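Side-chain contacts in Ro sixty-related protein, RSR (Deinococcus radiodurans, PDB 2NVO), which binds several small RNAs that accumulate during recovery from ultraviolet irradiation and contributes to the resistance of the bacterium to that irradiation: residues N159-A164 and A170-K175; H192-T195 and R200-V203. All coordinates share one frame; numbering follows the deposited sequence.

Contact 1 of 2, residues N159-A164 and A170-K175; sequences NVYETA and ALWAVK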
ATOM      1  N   ASN A 159       9.879  22.632 -15.099  1.00 21.66           N
ATOM      2  CA  ASN A 159      11.102  21.944 -14.693  1.00 20.49           C
ATOM      3  C   ASN A 159      10.882  20.438 -14.536  1.00 20.98           C
ATOM      4  O   ASN A 159      11.772  19.631 -14.817  1.00 20.52           O
ATOM      5  CB  ASN A 159      11.666  22.560 -13.421  1.00 23.33           C
ATOM      6  CG  ASN A 159      12.977  21.929 -12.994  1.00 25.95           C
ATOM      7  OD1 ASN A 159      13.922  21.792 -13.788  1.00 25.38           O
ATOM      8  ND2 ASN A 159      13.043  21.539 -11.733  1.00 21.32           N
ATOM      9  N   VAL A 160       9.674  20.059 -14.129  1.00 19.80           N
ATOM     10  CA  VAL A 160       9.327  18.654 -14.012  1.00 19.13           C
ATOM     11  C   VAL A 160       9.459  17.932 -15.349  1.00 17.86           C
ATOM     12  O   VAL A 160      10.051  16.855 -15.418  1.00 21.96           O
ATOM     13  CB  VAL A 160       7.899  18.455 -13.437  1.00 16.40           C
ATOM     14  CG1 VAL A 160       7.513  16.986 -13.489  1.00 18.89           C
ATOM     15  CG2 VAL A 160       7.844  18.961 -12.018  1.00 14.66           C
ATOM     16  N   TYR A 161       8.916  18.524 -16.411  1.00 17.18           N
ATOM     17  CA  TYR A 161       8.968  17.902 -17.733  1.00 17.98           C
ATOM     18  C   TYR A 161      10.357  17.989 -18.360  1.00 20.24           C
ATOM     19  O   TYR A 161      10.799  17.070 -19.045  1.00 18.90           O
ATOM     20  CB  TYR A 161       7.940  18.538 -18.666  1.00 18.95           C
ATOM     21  CG  TYR A 161       6.510  18.320 -18.219  1.00 18.67           C
ATOM     22  CD1 TYR A 161       5.876  17.098 -18.419  1.00 20.21           C
ATOM     23  CD2 TYR A 161       5.796  19.339 -17.602  1.00 20.17           C
ATOM     24  CE1 TYR A 161       4.551  16.899 -18.014  1.00 16.35           C
ATOM     25  CE2 TYR A 161       4.489  19.154 -17.192  1.00 18.58           C
ATOM     26  CZ  TYR A 161       3.876  17.931 -17.394  1.00 18.76           C
ATOM     27  OH  TYR A 161       2.571  17.751 -16.986  1.00 19.16           O
ATOM     28  N   GLU A 162      11.043  19.096 -18.116  1.00 22.88           N
ATOM     29  CA  GLU A 162      12.367  19.312 -18.705  1.00 22.41           C
ATOM     30  C   GLU A 162      13.437  18.419 -18.074  1.00 26.32           C
ATOM     31  O   GLU A 162      14.516  18.220 -18.649  1.00 22.91           O
ATOM     32  CB  GLU A 162      12.748  20.787 -18.593  1.00 21.25           C
ATOM     33  CG  GLU A 162      11.918  21.680 -19.501  1.00 22.82           C
ATOM     34  CD  GLU A 162      12.048  23.141 -19.152  1.00 24.69           C
ATOM     35  OE1 GLU A 162      12.728  23.441 -18.151  1.00 26.27           O
ATOM     36  OE2 GLU A 162      11.471  23.989 -19.877  1.00 23.88           O
ATOM     37  N   THR A 163      13.132  17.879 -16.899  1.00 24.58           N
ATOM     38  CA  THR A 163      14.071  17.029 -16.166  1.00 26.55           C
ATOM     39  C   THR A 163      13.894  15.543 -16.507  1.00 28.27           C
ATOM     40  O   THR A 163      14.773  14.721 -16.251  1.00 26.90           O
ATOM     41  CB  THR A 163      13.913  17.232 -14.646  1.00 26.26           C
ATOM     42  OG1 THR A 163      14.323  18.557 -14.299  1.00 28.21           O
ATOM     43  CG2 THR A 163      14.747  16.233 -13.867  1.00 31.45           C
ATOM     44  N   ALA A 164      12.756  15.205 -17.100  1.00 23.27           N
ATOM     45  CA  ALA A 164      12.420  13.810 -17.368  1.00 27.89           C
ATOM     46  C   ALA A 164      12.967  13.327 -18.710  1.00 27.00           C
ATOM     47  O   ALA A 164      12.828  14.014 -19.724  1.00 25.59           O
ATOM     48  CB  ALA A 164      10.898  13.619 -17.324  1.00 26.06           C
ATOM     49  N   ALA A 170       7.618   9.445 -22.537  1.00 29.01           N
ATOM     50  CA  ALA A 170       6.824   8.608 -23.430  1.00 30.36           C
ATOM     51  C   ALA A 170       5.853   7.773 -22.612  1.00 28.17           C
ATOM     52  O   ALA A 170       4.701   7.571 -23.004  1.00 28.55           O
ATOM     53  CB  ALA A 170       7.726   7.708 -24.267  1.00 30.15           C
ATOM     54  N   LEU A 171       6.341   7.298 -21.470  1.00 28.62           N
ATOM     55  CA  LEU A 171       5.542   6.520 -20.537  1.00 28.25           C
ATOM     56  C   LEU A 171       4.365   7.343 -20.030  1.00 27.34           C
ATOM     57  O   LEU A 171       3.225   6.869 -20.014  1.00 24.28           O
ATOM     58  CB  LEU A 171       6.408   6.055 -19.362  1.00 30.15           C
ATOM     59  CG  LEU A 171       5.679   5.320 -18.231  1.00 35.20           C
ATOM     60  CD1 LEU A 171       5.146   3.981 -18.718  1.00 29.85           C
ATOM     61  CD2 LEU A 171       6.582   5.135 -17.011  1.00 34.33           C
ATOM     62  N   TRP A 172       4.647   8.576 -19.616  1.00 26.95           N
ATOM     63  CA  TRP A 172       3.600   9.487 -19.157  1.00 26.78           C
ATOM     64  C   TRP A 172       2.612   9.741 -20.283  1.00 27.35           C
ATOM     65  O   TRP A 172       1.412   9.867 -20.041  1.00 25.06           O
ATOM     66  CB  TRP A 172       4.188  10.818 -18.683  1.00 25.64           C
ATOM     67  CG  TRP A 172       4.897  10.749 -17.355  1.00 22.75           C
ATOM     68  CD1 TRP A 172       5.431   9.639 -16.761  1.00 24.18           C
ATOM     69  CD2 TRP A 172       5.174  11.845 -16.474  1.00 21.22           C
ATOM     70  NE1 TRP A 172       6.008   9.973 -15.559  1.00 20.88           N
ATOM     71  CE2 TRP A 172       5.870  11.324 -15.362  1.00 19.20           C
ATOM     72  CE3 TRP A 172       4.905  13.219 -16.519  1.00 20.63           C
ATOM     73  CZ2 TRP A 172       6.298  12.126 -14.305  1.00 21.40           C
ATOM     74  CZ3 TRP A 172       5.338  14.018 -15.470  1.00 16.54           C
ATOM     75  CH2 TRP A 172       6.016  13.469 -14.374  1.00 21.64           C
ATOM     76  N   ALA A 173       3.115   9.796 -21.515  1.00 24.85           N
ATOM     77  CA  ALA A 173       2.269  10.106 -22.670  1.00 26.72           C
ATOM     78  C   ALA A 173       1.218   9.031 -22.944  1.00 25.04           C
ATOM     79  O   ALA A 173       0.167   9.320 -23.521  1.00 26.52           O
ATOM     80  CB  ALA A 173       3.117  10.342 -23.915  1.00 25.99           C
ATOM     81  N   VAL A 174       1.505   7.796 -22.539  1.00 25.90           N
ATOM     82  CA  VAL A 174       0.619   6.679 -22.853  1.00 28.32           C
ATOM     83  C   VAL A 174      -0.104   6.145 -21.619  1.00 27.76           C
ATOM     84  O   VAL A 174      -1.147   5.512 -21.725  1.00 29.97           O
ATOM     85  CB  VAL A 174       1.383   5.516 -23.528  1.00 29.53           C
ATOM     86  CG1 VAL A 174       2.026   5.979 -24.822  1.00 34.89           C
ATOM     87  CG2 VAL A 174       2.430   4.951 -22.591  1.00 27.70           C
ATOM     88  N   LYS A 175       0.452   6.405 -20.447  1.00 26.35           N
ATOM     89  CA  LYS A 175      -0.056   5.796 -19.229  1.00 30.04           C
ATOM     90  C   LYS A 175      -0.636   6.806 -18.230  1.00 30.33           C
ATOM     91  O   LYS A 175      -1.610   6.504 -17.536  1.00 29.37           O
ATOM     92  CB  LYS A 175       1.032   4.929 -18.579  1.00 29.10           C
ATOM     93  CG  LYS A 175       0.805   4.619 -17.107  1.00 32.30           C
ATOM     94  CD  LYS A 175       2.055   4.014 -16.475  1.00 35.14           C
ATOM     95  CE  LYS A 175       1.808   2.611 -15.962  1.00 39.31           C
ATOM     96  NZ  LYS A 175       1.100   2.659 -14.653  1.00 41.59           N
TER
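W172 reaches from its helix across to V160 and Y161 of the preceding one. The six-membered ring of the indole does all the touching. Its outer atoms CE3, CZ3 and CH2 meet the two neighbours, and no hydrogen bond crosses between the segments. Y161 comes to the edge of the indole, near its plane. Its CE1 lies 3.9 Å from W172 CZ3 and 4.0 Å from W172 CE3, so one ring carbon straddles a bond of the indole rim. The two ring planes stand at 79°, with centroids 6.0 Å apart. V160 meets the next part of the same rim. Its CG1 branch is 3.9 Å from W172 CH2, and the valine and tryptophan side chains cross at about a right angle. The torsion of V160 turns CG1 anti to the backbone N (chi1 173°), which sends this methyl to the indole. The three residues are buried, and the contact is apolar packing between consecutive helices of the TROVE domain, which is built of HEAT-like repeats. Within 159-164, T163 OG1 donates a hydrogen bond of 2.8 Å to N159 O, four residues earlier. Further helices close round the cluster. L136 of helix 133-143 touches V160, Y161 and W172 alike. Helix 184-191 covers Y161 with A187 and L188, and helix 198-209 brings L204 onto Y161 and M207 onto W172.

Contact 2 of 2, residues H192-T195 and R200-V203; sequences HPKT and RNAV
N201 grips the backbone of T195 with both ends of its side-chain amide. T195 N donates to N201 OD1 at 2.8 Å. This bond is nearly straight, with an angle of 167° at the hydrogen, and it lies in the carbonyl plane on a lone pair of OD1. N201 ND2 returns a bond to T195 O at 3.1 Å. That one is more bent, and ND2 stands 44° out of the carbonyl plane of T195. With one bond accepted and one donated, the flat amide is probably fixed in its rotation. T195 OG1 also lies 3.0 Å from N201 OD1, a weak contact whose proton is not settled, since D197 OD2 is within reach as well. The side-chain amide thus engages both the N-H and the C=O of one loop residue. The loop joins helix 184-191 to helix 198-209 in the TROVE domain, and N201 sits in the first turn of the second helix. The bonds tie the loop to the helix it leads into. R200 packs beside them. T195 CG2 lies over one face of its guanidinium, 3.6 Å above the plane and offset toward the rim, while T195 CB is 3.5 Å from R200 NH2. A bend at chi3 (-55°) accompanies the guanidinium lying beside T195. Its NE forms a salt bridge with D197 and its NH2 one with D196, both between the two segments. At the outer side, K194 CG rests 3.9 Å from N201 ND2, and the rest of the extended lysine leads away.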
ATOM      1  N   HIS A 192       4.543  25.362 -20.546  1.00 27.58           N
ATOM      2  CA  HIS A 192       5.364  25.486 -21.759  1.00 27.75           C
ATOM      3  C   HIS A 192       6.805  25.010 -21.605  1.00 29.06           C
ATOM      4  O   HIS A 192       7.729  25.797 -21.805  1.00 27.91           O
ATOM      5  CB  HIS A 192       5.408  26.942 -22.234  1.00 30.21           C
ATOM      6  CG  HIS A 192       4.069  27.601 -22.299  1.00 35.68           C
ATOM      7  ND1 HIS A 192       3.157  27.336 -23.300  1.00 37.84           N
ATOM      8  CD2 HIS A 192       3.485  28.522 -21.492  1.00 33.08           C
ATOM      9  CE1 HIS A 192       2.069  28.061 -23.105  1.00 34.81           C
ATOM     10  NE2 HIS A 192       2.245  28.787 -22.013  1.00 36.75           N
ATOM     11  N   PRO A 193       7.013  23.725 -21.273  1.00 27.97           N
ATOM     12  CA  PRO A 193       8.405  23.263 -21.174  1.00 24.20           C
ATOM     13  C   PRO A 193       9.107  23.262 -22.534  1.00 24.26           C
ATOM     14  O   PRO A 193       8.475  23.026 -23.568  1.00 18.85           O
ATOM     15  CB  PRO A 193       8.276  21.813 -20.682  1.00 21.63           C
ATOM     16  CG  PRO A 193       6.826  21.614 -20.336  1.00 25.40           C
ATOM     17  CD  PRO A 193       6.042  22.634 -21.096  1.00 24.91           C
ATOM     18  N   LYS A 194      10.410  23.507 -22.529  1.00 23.80           N
ATOM     19  CA  LYS A 194      11.224  23.277 -23.721  1.00 23.78           C
ATOM     20  C   LYS A 194      12.558  22.669 -23.314  1.00 22.34           C
ATOM     21  O   LYS A 194      13.259  23.200 -22.462  1.00 22.24           O
ATOM     22  CB  LYS A 194      11.457  24.562 -24.504  1.00 24.57           C
ATOM     23  CG  LYS A 194      12.112  24.313 -25.868  1.00 28.72           C
ATOM     24  CD  LYS A 194      12.560  25.612 -26.523  1.00 30.98           C
ATOM     25  CE  LYS A 194      12.626  25.480 -28.038  1.00 36.68           C
ATOM     26  NZ  LYS A 194      12.924  26.785 -28.716  1.00 43.10           N
ATOM     27  N   THR A 195      12.888  21.535 -23.913  1.00 21.14           N
ATOM     28  CA  THR A 195      14.144  20.866 -23.621  1.00 24.52           C
ATOM     29  C   THR A 195      15.163  21.231 -24.699  1.00 24.91           C
ATOM     30  O   THR A 195      14.822  21.854 -25.693  1.00 21.69           O
ATOM     31  CB  THR A 195      13.963  19.352 -23.599  1.00 23.61           C
ATOM     32  OG1 THR A 195      13.714  18.878 -24.932  1.00 26.86           O
ATOM     33  CG2 THR A 195      12.791  18.976 -22.700  1.00 28.30           C
ATOM     34  N   ARG A 200      12.641  14.826 -26.964  1.00 28.67           N
ATOM     35  CA  ARG A 200      11.786  15.147 -25.838  1.00 30.42           C
ATOM     36  C   ARG A 200      10.767  16.235 -26.154  1.00 29.96           C
ATOM     37  O   ARG A 200       9.627  16.160 -25.695  1.00 23.82           O
ATOM     38  CB  ARG A 200      12.613  15.496 -24.611  1.00 29.09           C
ATOM     39  CG  ARG A 200      13.205  14.270 -23.949  1.00 30.28           C
ATOM     40  CD  ARG A 200      13.746  14.619 -22.593  1.00 32.76           C
ATOM     41  NE  ARG A 200      14.703  15.715 -22.676  1.00 31.17           N
ATOM     42  CZ  ARG A 200      15.234  16.317 -21.620  1.00 30.56           C
ATOM     43  NH1 ARG A 200      14.902  15.920 -20.398  1.00 29.86           N
ATOM     44  NH2 ARG A 200      16.100  17.310 -21.783  1.00 28.75           N
ATOM     45  N   ASN A 201      11.169  17.230 -26.943  1.00 26.62           N
ATOM     46  CA  ASN A 201      10.241  18.277 -27.365  1.00 29.39           C
ATOM     47  C   ASN A 201       9.134  17.687 -28.226  1.00 28.78           C
ATOM     48  O   ASN A 201       7.999  18.162 -28.216  1.00 23.64           O
ATOM     49  CB  ASN A 201      10.970  19.380 -28.137  1.00 28.16           C
ATOM     50  CG  ASN A 201      11.751  20.310 -27.228  1.00 27.54           C
ATOM     51  OD1 ASN A 201      11.445  20.436 -26.045  1.00 29.06           O
ATOM     52  ND2 ASN A 201      12.765  20.970 -27.779  1.00 25.79           N
ATOM     53  N   ALA A 202       9.493  16.654 -28.982  1.00 26.44           N
ATOM     54  CA  ALA A 202       8.557  15.959 -29.849  1.00 30.06           C
ATOM     55  C   ALA A 202       7.490  15.223 -29.034  1.00 30.60           C
ATOM     56  O   ALA A 202       6.310  15.230 -29.401  1.00 30.62           O
ATOM     57  CB  ALA A 202       9.302  14.991 -30.767  1.00 30.40           C
ATOM     58  N   VAL A 203       7.899  14.600 -27.929  1.00 27.87           N
ATOM     59  CA  VAL A 203       6.947  13.879 -27.088  1.00 28.26           C
ATOM     60  C   VAL A 203       6.094  14.843 -26.281  1.00 30.14           C
ATOM     61  O   VAL A 203       4.937  14.551 -25.969  1.00 27.53           O
ATOM     62  CB  VAL A 203       7.622  12.862 -26.136  1.00 28.20           C
ATOM     63  CG1 VAL A 203       8.467  13.566 -25.109  1.00 31.90           C
ATOM     64  CG2 VAL A 203       6.564  12.020 -25.425  1.00 29.27           C
TER

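Both contacts lie on one side of the ring-shaped chain, with centres about 9 Å apart, in the region assigned by similarity to RNA binding. Contact 1 is buried and wholly apolar across its two helices. Contact 2 is partly buried, and its chemistry is mainly polar, as fits a loop held against its own following helix. They hold different elements, yet they touch. K194 N of contact 2 probably donates to E162 OE2 of contact 1 at 2.9 Å. R200 NH1 probably donates to A164 O, also at 2.9 Å. The first bond joins a carboxylate of contact 1 to a loop N-H. The second joins a guanidinium of contact 2 to a backbone carbonyl.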